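PDB 3LXQ: uncharacterized protein VP1736, which is of unknown function but contains a sulfatase-family domain of the alkaline phosphatase superfamily, built on a mixed beta sheet flanked by helices. Local coordinates for residues N188-F193 against I201-N206. Numbering follows the deposited sequence.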
loop_
_atom_site.group_PDB
_atom_site.type_symbol
_atom_site.label_atom_id
_atom_site.label_comp_id
_atom_site.label_asym_id
_atom_site.label_seq_id
_atom_site.Cartn_x
_atom_site.Cartn_y
_atom_site.Cartn_z
ATOM N N ASN A 188 -6.386 -15.243 -5.070
ATOM C CA ASN A 188 -5.545 -15.395 -6.265
ATOM C C ASN A 188 -4.092 -14.880 -6.096
ATOM O O ASN A 188 -3.368 -14.691 -7.077
ATOM C CB ASN A 188 -6.240 -14.709 -7.458
ATOM C CG ASN A 188 -5.710 -15.173 -8.796
ATOM O OD1 ASN A 188 -5.471 -14.362 -9.689
ATOM N ND2 ASN A 188 -5.508 -16.481 -8.936
HETATM N N MSE A 189 -3.667 -14.666 -4.853
HETATM C CA MSE A 189 -2.363 -14.050 -4.590
HETATM C C MSE A 189 -1.195 -14.872 -5.132
HETATM O O MSE A 189 -0.382 -14.354 -5.902
HETATM C CB MSE A 189 -2.180 -13.764 -3.105
HETATM C CG MSE A 189 -3.154 -12.730 -2.578
HETATM SE SE MSE A 189 -2.956 -12.427 -0.667
HETATM C CE MSE A 189 -3.138 -14.285 -0.042
ATOM N N LYS A 190 -1.133 -16.151 -4.759
ATOM C CA LYS A 190 -0.020 -17.017 -5.153
ATOM C C LYS A 190 0.218 -17.003 -6.658
ATOM O O LYS A 190 1.355 -16.931 -7.106
ATOM C CB LYS A 190 -0.247 -18.462 -4.692
ATOM C CG LYS A 190 1.016 -19.306 -4.734
ATOM C CD LYS A 190 0.744 -20.723 -5.135
ATOM C CE LYS A 190 1.202 -21.673 -4.052
ATOM N NZ LYS A 190 0.270 -21.589 -2.884
ATOM N N THR A 191 -0.865 -17.093 -7.421
ATOM C CA THR A 191 -0.805 -17.114 -8.878
ATOM C C THR A 191 -0.316 -15.779 -9.429
ATOM O O THR A 191 0.562 -15.738 -10.284
ATOM C CB THR A 191 -2.178 -17.509 -9.491
ATOM O OG1 THR A 191 -2.524 -18.829 -9.048
ATOM C CG2 THR A 191 -2.140 -17.502 -11.021
ATOM N N PHE A 192 -0.870 -14.685 -8.924
ATOM C CA PHE A 192 -0.384 -13.368 -9.317
ATOM C C PHE A 192 1.074 -13.142 -8.925
ATOM O O PHE A 192 1.821 -12.528 -9.682
ATOM C CB PHE A 192 -1.248 -12.267 -8.720
ATOM C CG PHE A 192 -0.801 -10.875 -9.088
ATOM C CD1 PHE A 192 -1.099 -10.340 -10.338
ATOM C CD2 PHE A 192 -0.100 -10.089 -8.175
ATOM C CE1 PHE A 192 -0.717 -9.042 -10.669
ATOM C CE2 PHE A 192 0.277 -8.784 -8.505
ATOM C CZ PHE A 192 -0.025 -8.265 -9.758
ATOM N N PHE A 193 1.469 -13.604 -7.742
ATOM C CA PHE A 193 2.815 -13.325 -7.257
ATOM C C PHE A 193 3.829 -14.160 -8.039
ATOM O O PHE A 193 4.836 -13.628 -8.499
ATOM C CB PHE A 193 2.947 -13.564 -5.744
ATOM C CG PHE A 193 2.229 -12.544 -4.875
ATOM C CD1 PHE A 193 2.019 -11.233 -5.303
ATOM C CD2 PHE A 193 1.817 -12.895 -3.596
ATOM C CE1 PHE A 193 1.377 -10.297 -4.480
ATOM C CE2 PHE A 193 1.186 -11.976 -2.775
ATOM C CZ PHE A 193 0.969 -10.667 -3.220
ATOM N N ILE A 201 7.397 -18.512 -2.101
ATOM C CA ILE A 201 6.205 -18.189 -1.326
ATOM C C ILE A 201 6.168 -19.071 -0.090
ATOM O O ILE A 201 6.222 -20.309 -0.171
ATOM C CB ILE A 201 4.886 -18.291 -2.139
ATOM C CG1 ILE A 201 4.799 -17.130 -3.130
ATOM C CG2 ILE A 201 3.671 -18.251 -1.206
ATOM C CD1 ILE A 201 3.592 -17.160 -4.036
ATOM N N VAL A 202 6.111 -18.399 1.052
ATOM C CA VAL A 202 6.042 -19.031 2.351
ATOM C C VAL A 202 4.597 -18.886 2.804
ATOM O O VAL A 202 4.080 -17.775 2.899
ATOM C CB VAL A 202 7.000 -18.332 3.347
ATOM C CG1 VAL A 202 6.990 -19.017 4.707
ATOM C CG2 VAL A 202 8.420 -18.277 2.778
ATOM N N GLU A 203 3.936 -20.011 3.057
ATOM C CA GLU A 203 2.542 -19.985 3.484
ATOM C C GLU A 203 2.267 -21.007 4.591
ATOM O O GLU A 203 3.208 -21.589 5.134
ATOM C CB GLU A 203 1.621 -20.182 2.282
ATOM C CG GLU A 203 1.673 -21.560 1.661
ATOM C CD GLU A 203 0.790 -21.665 0.449
ATOM O OE1 GLU A 203 -0.446 -21.545 0.607
ATOM O OE2 GLU A 203 1.334 -21.859 -0.662
ATOM N N GLU A 204 0.991 -21.227 4.915
ATOM C CA GLU A 204 0.610 -22.045 6.069
ATOM C C GLU A 204 1.319 -23.410 6.137
ATOM O O GLU A 204 1.768 -23.828 7.206
ATOM C CB GLU A 204 -0.917 -22.228 6.139
ATOM C CG GLU A 204 -1.403 -22.693 7.511
ATOM C CD GLU A 204 -2.923 -22.791 7.632
ATOM O OE1 GLU A 204 -3.646 -22.408 6.681
ATOM O OE2 GLU A 204 -3.391 -23.250 8.696
ATOM N N LYS A 205 1.433 -24.074 4.989
ATOM C CA LYS A 205 2.051 -25.396 4.892
ATOM C C LYS A 205 3.528 -25.428 5.328
ATOM O O LYS A 205 4.070 -26.502 5.582
ATOM C CB LYS A 205 1.891 -25.955 3.471
ATOM C CG LYS A 205 2.592 -25.153 2.379
ATOM C CD LYS A 205 2.217 -25.643 0.988
ATOM C CE LYS A 205 3.195 -25.111 -0.050
ATOM N NZ LYS A 205 2.782 -25.460 -1.441
ATOM N N ASN A 206 4.152 -24.253 5.426
ATOM C CA ASN A 206 5.569 -24.113 5.787
ATOM C C ASN A 206 5.841 -23.799 7.274
ATOM O O ASN A 206 7.000 -23.664 7.666
ATOM C CB ASN A 206 6.252 -23.036 4.913
ATOM C CG ASN A 206 6.079 -23.274 3.411
ATOM O OD1 ASN A 206 5.392 -22.515 2.726
ATOM N ND2 ASN A 206 6.711 -24.326 2.898
#
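Lys190 meets Ile201 and Glu203 in a mixed contact, part salt bridge and part apolar packing. It joins helix 189-195 to strand 200-202 and the turn after it, within the beta-alpha-beta unit that starts with strand 175-180. That strand and strand 200-202 run parallel in the large sheet of the sulfatase-family domain.

Ile201 points its CD1 methyl at the helix. CG1 lies anti to the carbonyl carbon (chi1 -72°), and the chain then runs straight on to CD1. Ile201 CD1 sits 3.4 Å from Lys190 CG, a tight carbon pair, and 4.0 Å from Phe193 CB. The buried ring of Phe193 packs edge-to-face with Phe178 of strand 175-180.

The lysine chain bends at chi2, chi3 and chi4. This carries NZ to Glu203, and the two side chains cross at about a right angle. Lys190 NZ donates to Glu203 OE2; the modelled 2.5 Å is very short and its exact length is doubtful. Lys205 NZ lies a long 4.0 Å from Glu203 OE2. The other oxygen, OE1, accepts from the backbone N of Ala184. Glu203 N donates to Asn206 OD1 at 2.9 Å, nearly straight.

Both carboxylate oxygens of the buried Glu203 are thus engaged. Lys190 NZ and Lys205 NZ, 4.8 Å apart, would offset its charge and probably favour the ionised form, although Glu183 lies close to OE1.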